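High affinity transport system protein p37 (Mycoplasma hyorhinis, PDB 3E79) serves as part of a high-affinity transport system, as an extracytoplasmic lipoprotein that carries bound thiamine diphosphate in this structure. Local coordinates at residues R216-I221 against M332-V337; N236-N241 against K267-N272. One frame throughout, in Å; residues are numbered along the deposited sequence.

How the interactions relate
From the N terminus, the chain first enters this region through strand 217-223, whose start lies near the bound thiamine diphosphate, and passes along helix 225-236 into segment 236-241, which links it to helix 240-245. After strand 248-250 and helix 256-269 it reaches 267-272, where interaction 2 closes a short loop. Only later does strand 331-337 return to 216-221, closing the longer loop of interaction 1; the short loop nests within it, without crossing. Interaction 1 joins two strands of the five-stranded sheet; interaction 2 ties the junction of helices 225-236 and 240-245 to the C-terminal end of helix 256-269. The centres lie about 16 Å apart and the contacts do not touch; Asn-236 also hydrogen-bonds the triiodinated ligand at interaction 1.

Interaction 1 of 2, residues R216-I221 against M332-V337. With I3C (5-amino-2,4,6-triiodobenzene-1,3-dicarboxylic acid), chain B.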
# COMPACT_ATOMS: atom_id res chain seq x y z
N ARG A 216 1.20 -0.61 -6.97
CA ARG A 216 2.53 -0.41 -7.54
C ARG A 216 3.26 0.71 -6.82
O ARG A 216 2.57 1.51 -6.19
CB ARG A 216 2.48 -0.01 -9.02
CG ARG A 216 1.88 -1.06 -9.95
CD ARG A 216 1.75 -0.47 -11.36
NE ARG A 216 0.71 -1.14 -12.13
CZ ARG A 216 0.91 -2.17 -12.93
NH1 ARG A 216 2.13 -2.68 -13.09
NH2 ARG A 216 -0.12 -2.71 -13.59
N GLY A 217 4.58 0.72 -6.95
CA GLY A 217 5.37 1.89 -6.57
C GLY A 217 5.54 2.79 -7.80
O GLY A 217 5.03 2.49 -8.88
N MET A 218 6.27 3.90 -7.66
CA MET A 218 6.54 4.72 -8.85
C MET A 218 7.80 5.54 -8.63
O MET A 218 8.21 5.77 -7.49
CB MET A 218 5.38 5.67 -9.16
CG MET A 218 5.19 6.80 -8.18
SD MET A 218 3.74 7.82 -8.53
CE MET A 218 4.29 8.69 -10.00
N ILE A 219 8.42 5.96 -9.74
CA ILE A 219 9.60 6.83 -9.59
C ILE A 219 9.25 8.22 -10.11
O ILE A 219 8.74 8.34 -11.24
CB ILE A 219 10.82 6.25 -10.31
CG1 ILE A 219 11.30 4.90 -9.76
CG2 ILE A 219 12.00 7.22 -10.32
CD1 ILE A 219 12.36 4.27 -10.65
N TRP A 220 9.50 9.22 -9.28
CA TRP A 220 9.24 10.62 -9.61
C TRP A 220 10.56 11.29 -10.02
O TRP A 220 11.61 10.85 -9.56
CB TRP A 220 8.72 11.44 -8.44
CG TRP A 220 7.37 11.13 -7.91
CD1 TRP A 220 7.07 10.26 -6.89
CD2 TRP A 220 6.13 11.70 -8.34
NE1 TRP A 220 5.72 10.25 -6.68
CE2 TRP A 220 5.12 11.13 -7.55
CE3 TRP A 220 5.79 12.65 -9.32
CZ2 TRP A 220 3.78 11.47 -7.72
CZ3 TRP A 220 4.45 12.99 -9.49
CH2 TRP A 220 3.46 12.39 -8.69
N ILE A 221 10.49 12.33 -10.85
CA ILE A 221 11.71 13.07 -11.17
C ILE A 221 11.36 14.56 -11.11
O ILE A 221 10.20 14.91 -11.34
CB ILE A 221 12.36 12.78 -12.53
CG1 ILE A 221 11.43 13.06 -13.72
CG2 ILE A 221 12.92 11.37 -12.58
CD1 ILE A 221 11.98 12.60 -15.05
N MET A 332 7.51 18.50 -11.21
CA MET A 332 7.73 17.13 -10.72
C MET A 332 6.88 16.22 -11.57
O MET A 332 5.71 16.53 -11.85
CB MET A 332 7.39 17.20 -9.25
CG MET A 332 7.08 15.94 -8.50
SD MET A 332 7.38 16.17 -6.72
CE MET A 332 7.49 14.41 -6.29
N GLU A 333 7.42 15.09 -12.04
CA GLU A 333 6.58 14.26 -12.90
C GLU A 333 6.99 12.79 -12.74
O GLU A 333 8.09 12.57 -12.22
CB GLU A 333 6.67 14.70 -14.35
CG GLU A 333 7.97 14.41 -15.06
CD GLU A 333 8.21 15.28 -16.28
OE1 GLU A 333 9.13 14.93 -17.05
OE2 GLU A 333 7.54 16.31 -16.52
N ALA A 334 6.11 11.91 -13.21
CA ALA A 334 6.36 10.48 -13.12
C ALA A 334 7.29 10.04 -14.24
O ALA A 334 7.11 10.44 -15.40
CB ALA A 334 5.06 9.69 -13.15
N LEU A 335 8.26 9.19 -13.89
CA LEU A 335 9.15 8.64 -14.90
C LEU A 335 8.67 7.27 -15.34
O LEU A 335 8.58 6.98 -16.53
CB LEU A 335 10.58 8.57 -14.35
CG LEU A 335 11.61 7.89 -15.25
CD1 LEU A 335 11.99 8.81 -16.39
CD2 LEU A 335 12.84 7.49 -14.43
N ILE A 336 8.38 6.42 -14.36
CA ILE A 336 7.91 5.06 -14.63
C ILE A 336 7.28 4.48 -13.36
O ILE A 336 7.58 4.94 -12.26
CB ILE A 336 9.09 4.19 -15.10
CG1 ILE A 336 8.72 2.79 -15.59
CG2 ILE A 336 10.13 4.09 -13.98
CD1 ILE A 336 9.86 2.09 -16.30
N VAL A 337 6.39 3.50 -13.48
CA VAL A 337 5.84 2.85 -12.28
C VAL A 337 6.51 1.50 -12.13
O VAL A 337 7.43 1.18 -12.90
CB VAL A 337 4.31 2.75 -12.33
CG1 VAL A 337 3.70 4.15 -12.48
CG2 VAL A 337 3.83 1.86 -13.47
I3 I3C B . 11.59 6.98 -21.55
I2 I3C B . 7.76 10.30 -18.37
I1 I3C B . 9.52 12.20 -23.77
O8 I3C B . 11.03 8.65 -24.46
O9 I3C B . 12.45 10.05 -23.43
C10 I3C B . 7.88 12.16 -20.96
N13 I3C B . 9.72 7.92 -19.20
C1 I3C B . 10.39 9.63 -22.38
C6 I3C B . 10.38 8.66 -21.37
C5 I3C B . 9.62 8.81 -20.21
C4 I3C B . 8.79 9.93 -20.14
C3 I3C B . 8.80 10.94 -21.12
C2 I3C B . 9.58 10.76 -22.27
C7 I3C B . 11.38 9.42 -23.55
O11 I3C B . 8.36 13.22 -20.53
O12 I3C B . 6.69 12.00 -21.30
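Ile-219 and Ile-336, a hydrogen-bonded pair, anchor an antiparallel strand pairing interrupted by a beta bulge; with it strand 331-337 forms an outer edge of the five-stranded mixed sheet in this periplasmic-binding-protein-like fold. Ile-219 N donates to Ile-336 O, and Leu-335 N returns a bond to Ile-219 O, both 2.8 Å. Leu-335 is the extra residue of the bulge, so the register slips by one and Trp-220 faces Ala-334; a second hydrogen-bonded pair follows at Ile-221 and Glu-333. The amide of Ala-334 bonds instead to Asn-179.

Packing is tightest on the face carrying Met-218, Trp-220 and Ala-334. Met-218 CG sits between its backbone N and carbonyl carbon (chi1 70°), and a bend at the thioether turns CE onto Ala-334 CB at 3.4 Å, closer than usual van der Waals contact. The same methyl lies over the rim of one indole face of Trp-220. Met-332, extended beyond CG and running across the indole at about a right angle, covers the opposite face in a CH-pi contact, its CE 3.9 Å from the centroid of the five-membered ring. A hydrogen bond from Trp-220 NE1 to Ser-307 further fixes the ring.

On the other face, with Ile-219, Ile-221, Glu-333 and Ile-336, the fit is looser: the bulge residue Leu-335 meets Ile-221 CD1 with its CD1 at 4.0 Å and Ile-219 CG2 with its CD2 at 4.2 Å. Glu-333 turns its carboxylate to a salt bridge with Lys-232. Beside this side sits the triiodinated ligand, whose amine N13 donates to Leu-335 O at 3.1 Å. Its iodine I2 approaches Ala-334 O to 3.0 Å, nearly in line with the C4-I2 bond, consistent with a halogen bond.

Interaction 2 of 2, residues N236-N241 against K267-N272; sequences NDKDWN and KNHFQN. With I3C (5-amino-2,4,6-triiodobenzene-1,3-dicarboxylic acid), chain C.
Positive phi (53°) at Lys-238, part of the Schellman motif ending helix 225-236, together with a CG anti to the carbonyl carbon (chi1 -56°), carries the lysine chain across His-269 to the end of helix 256-269. There NZ donates to His-269 O at 2.7 Å, in the carbonyl plane on a lone pair. One water adds a second link, accepting from Lys-238 NZ and donating to Asn-268 O at 2.9 Å. The ammonium thus meets the C-terminal helix end, where its charge probably suits the helix dipole.

On its way Lys-238 CE passes over the imidazole face of His-269, a CH-pi contact 4.1 Å from the ring centroid. Bonds to Trp-235 O and Tyr-162 OH hold that imidazole in its rotation. Its CD2 lies over the centre of one face of Phe-270; the opposite face receives CE3 of Trp-240 in a tilted edge-to-face pair, with planes at 60° and the centroids of the Phe-270 ring and the indole six-membered ring 5.3 Å apart. Lys-238 O and Asp-239 N border the phenyl edge.

Asp-239 is the N-cap of helix 240-245: its carboxylate caps a backbone N just past the segment and bonds Thr-242 OG1 through OD2. At this helix start a second triiodinated ligand docks one carboxylate: Trp-240 N donates to O12, and Asn-241 N to O11 at 2.9 Å.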
# COMPACT_ATOMS: atom_id res chain seq x y z
N ASN A 236 17.77 6.99 -20.55
CA ASN A 236 17.82 6.31 -21.86
C ASN A 236 19.21 5.79 -22.20
O ASN A 236 19.32 4.75 -22.86
CB ASN A 236 17.32 7.27 -22.94
CG ASN A 236 15.82 7.51 -22.79
OD1 ASN A 236 15.05 6.57 -22.58
ND2 ASN A 236 15.43 8.77 -22.90
N ASP A 237 20.29 6.46 -21.80
CA ASP A 237 21.64 6.01 -22.04
C ASP A 237 22.10 4.90 -21.08
O ASP A 237 23.21 4.41 -21.30
CB ASP A 237 22.67 7.14 -21.88
CG ASP A 237 22.73 8.18 -22.96
OD1 ASP A 237 22.03 8.05 -23.98
OD2 ASP A 237 23.49 9.16 -22.78
N LYS A 238 21.31 4.54 -20.09
CA LYS A 238 21.61 3.59 -19.03
C LYS A 238 22.92 3.95 -18.34
O LYS A 238 23.77 3.15 -17.96
CB LYS A 238 21.65 2.15 -19.53
CG LYS A 238 20.36 1.71 -20.22
CD LYS A 238 20.32 0.21 -20.46
CE LYS A 238 18.92 -0.29 -20.80
NZ LYS A 238 18.68 -1.68 -20.30
N ASP A 239 23.11 5.25 -18.14
CA ASP A 239 24.25 5.77 -17.40
C ASP A 239 23.91 5.86 -15.92
O ASP A 239 23.35 6.87 -15.50
CB ASP A 239 24.60 7.14 -17.98
CG ASP A 239 25.75 7.83 -17.27
OD1 ASP A 239 26.27 7.32 -16.25
OD2 ASP A 239 26.13 8.93 -17.75
N TRP A 240 24.20 4.82 -15.15
CA TRP A 240 23.76 4.72 -13.76
C TRP A 240 24.38 5.83 -12.94
O TRP A 240 23.70 6.56 -12.22
CB TRP A 240 24.09 3.32 -13.20
CG TRP A 240 23.94 3.21 -11.71
CD1 TRP A 240 24.90 2.94 -10.78
CD2 TRP A 240 22.72 3.38 -10.96
NE1 TRP A 240 24.36 2.92 -9.50
CE2 TRP A 240 23.02 3.19 -9.60
CE3 TRP A 240 21.41 3.67 -11.33
CZ2 TRP A 240 22.05 3.29 -8.60
CZ3 TRP A 240 20.45 3.76 -10.34
CH2 TRP A 240 20.77 3.57 -8.99
N ASN A 241 25.71 5.99 -13.04
CA ASN A 241 26.39 6.95 -12.19
C ASN A 241 25.84 8.36 -12.29
O ASN A 241 25.66 9.06 -11.29
CB ASN A 241 27.90 6.97 -12.51
CG ASN A 241 28.68 6.64 -11.25
OD1 ASN A 241 29.06 5.49 -11.03
ND2 ASN A 241 28.88 7.65 -10.42
N LYS A 267 17.45 -2.06 -11.30
CA LYS A 267 18.39 -3.14 -11.60
C LYS A 267 18.18 -3.69 -13.00
O LYS A 267 19.12 -3.97 -13.74
CB LYS A 267 18.18 -4.23 -10.56
CG LYS A 267 19.33 -5.13 -10.19
CD LYS A 267 18.79 -6.31 -9.36
CE LYS A 267 17.42 -6.73 -9.88
NZ LYS A 267 16.47 -7.09 -8.79
N ASN A 268 16.91 -3.85 -13.37
CA ASN A 268 16.55 -4.37 -14.68
C ASN A 268 16.83 -3.36 -15.78
O ASN A 268 17.10 -3.72 -16.92
CB ASN A 268 15.07 -4.73 -14.73
CG ASN A 268 14.81 -6.04 -13.99
OD1 ASN A 268 15.76 -6.64 -13.50
ND2 ASN A 268 13.56 -6.45 -13.94
N HIS A 269 16.74 -2.08 -15.47
CA HIS A 269 16.96 -1.09 -16.52
C HIS A 269 18.46 -0.82 -16.69
O HIS A 269 18.96 -0.81 -17.81
CB HIS A 269 16.23 0.22 -16.25
CG HIS A 269 16.35 1.19 -17.39
ND1 HIS A 269 15.67 1.00 -18.57
CD2 HIS A 269 17.07 2.32 -17.56
CE1 HIS A 269 15.95 1.99 -19.41
NE2 HIS A 269 16.80 2.81 -18.82
N PHE A 270 19.14 -0.62 -15.56
CA PHE A 270 20.58 -0.39 -15.59
C PHE A 270 21.30 -1.72 -15.36
O PHE A 270 22.02 -1.89 -14.38
CB PHE A 270 20.97 0.65 -14.55
CG PHE A 270 20.36 2.03 -14.74
CD1 PHE A 270 20.96 2.99 -15.53
CD2 PHE A 270 19.17 2.38 -14.11
CE1 PHE A 270 20.40 4.24 -15.69
CE2 PHE A 270 18.59 3.62 -14.27
CZ PHE A 270 19.21 4.57 -15.07
N GLN A 271 21.09 -2.67 -16.27
CA GLN A 271 21.62 -4.02 -16.23
C GLN A 271 23.08 -4.04 -15.81
O GLN A 271 23.93 -3.38 -16.42
CB GLN A 271 21.52 -4.68 -17.61
CG GLN A 271 20.18 -4.55 -18.31
CD GLN A 271 19.35 -5.82 -18.23
OE1 GLN A 271 19.41 -6.55 -17.24
NE2 GLN A 271 18.56 -6.09 -19.27
N ASN A 272 23.39 -4.81 -14.78
CA ASN A 272 24.77 -5.03 -14.38
C ASN A 272 25.56 -3.78 -14.01
O ASN A 272 26.79 -3.84 -14.14
CB ASN A 272 25.52 -5.75 -15.51
CG ASN A 272 24.73 -6.90 -16.12
OD1 ASN A 272 24.18 -7.76 -15.42
ND2 ASN A 272 24.67 -6.93 -17.45
I3 I3C C . 33.13 0.55 -16.93
I2 I3C C . 28.47 1.46 -13.08
I1 I3C C . 28.91 4.75 -18.15
O8 I3C C . 31.75 2.03 -19.37
O9 I3C C . 32.16 4.05 -18.57
C10 I3C C . 27.71 3.68 -15.27
N13 I3C C . 31.15 0.27 -14.38
C1 I3C C . 30.86 2.57 -17.20
C6 I3C C . 31.37 1.58 -16.36
C5 I3C C . 30.70 1.24 -15.18
C4 I3C C . 29.52 1.93 -14.85
C3 I3C C . 29.00 2.94 -15.68
C2 I3C C . 29.68 3.27 -16.87
C7 I3C C . 31.65 2.91 -18.49
O11 I3C C . 27.79 4.57 -14.40
O12 I3C C . 26.64 3.38 -15.83
O HOH W 1 16.13 -3.23 -19.59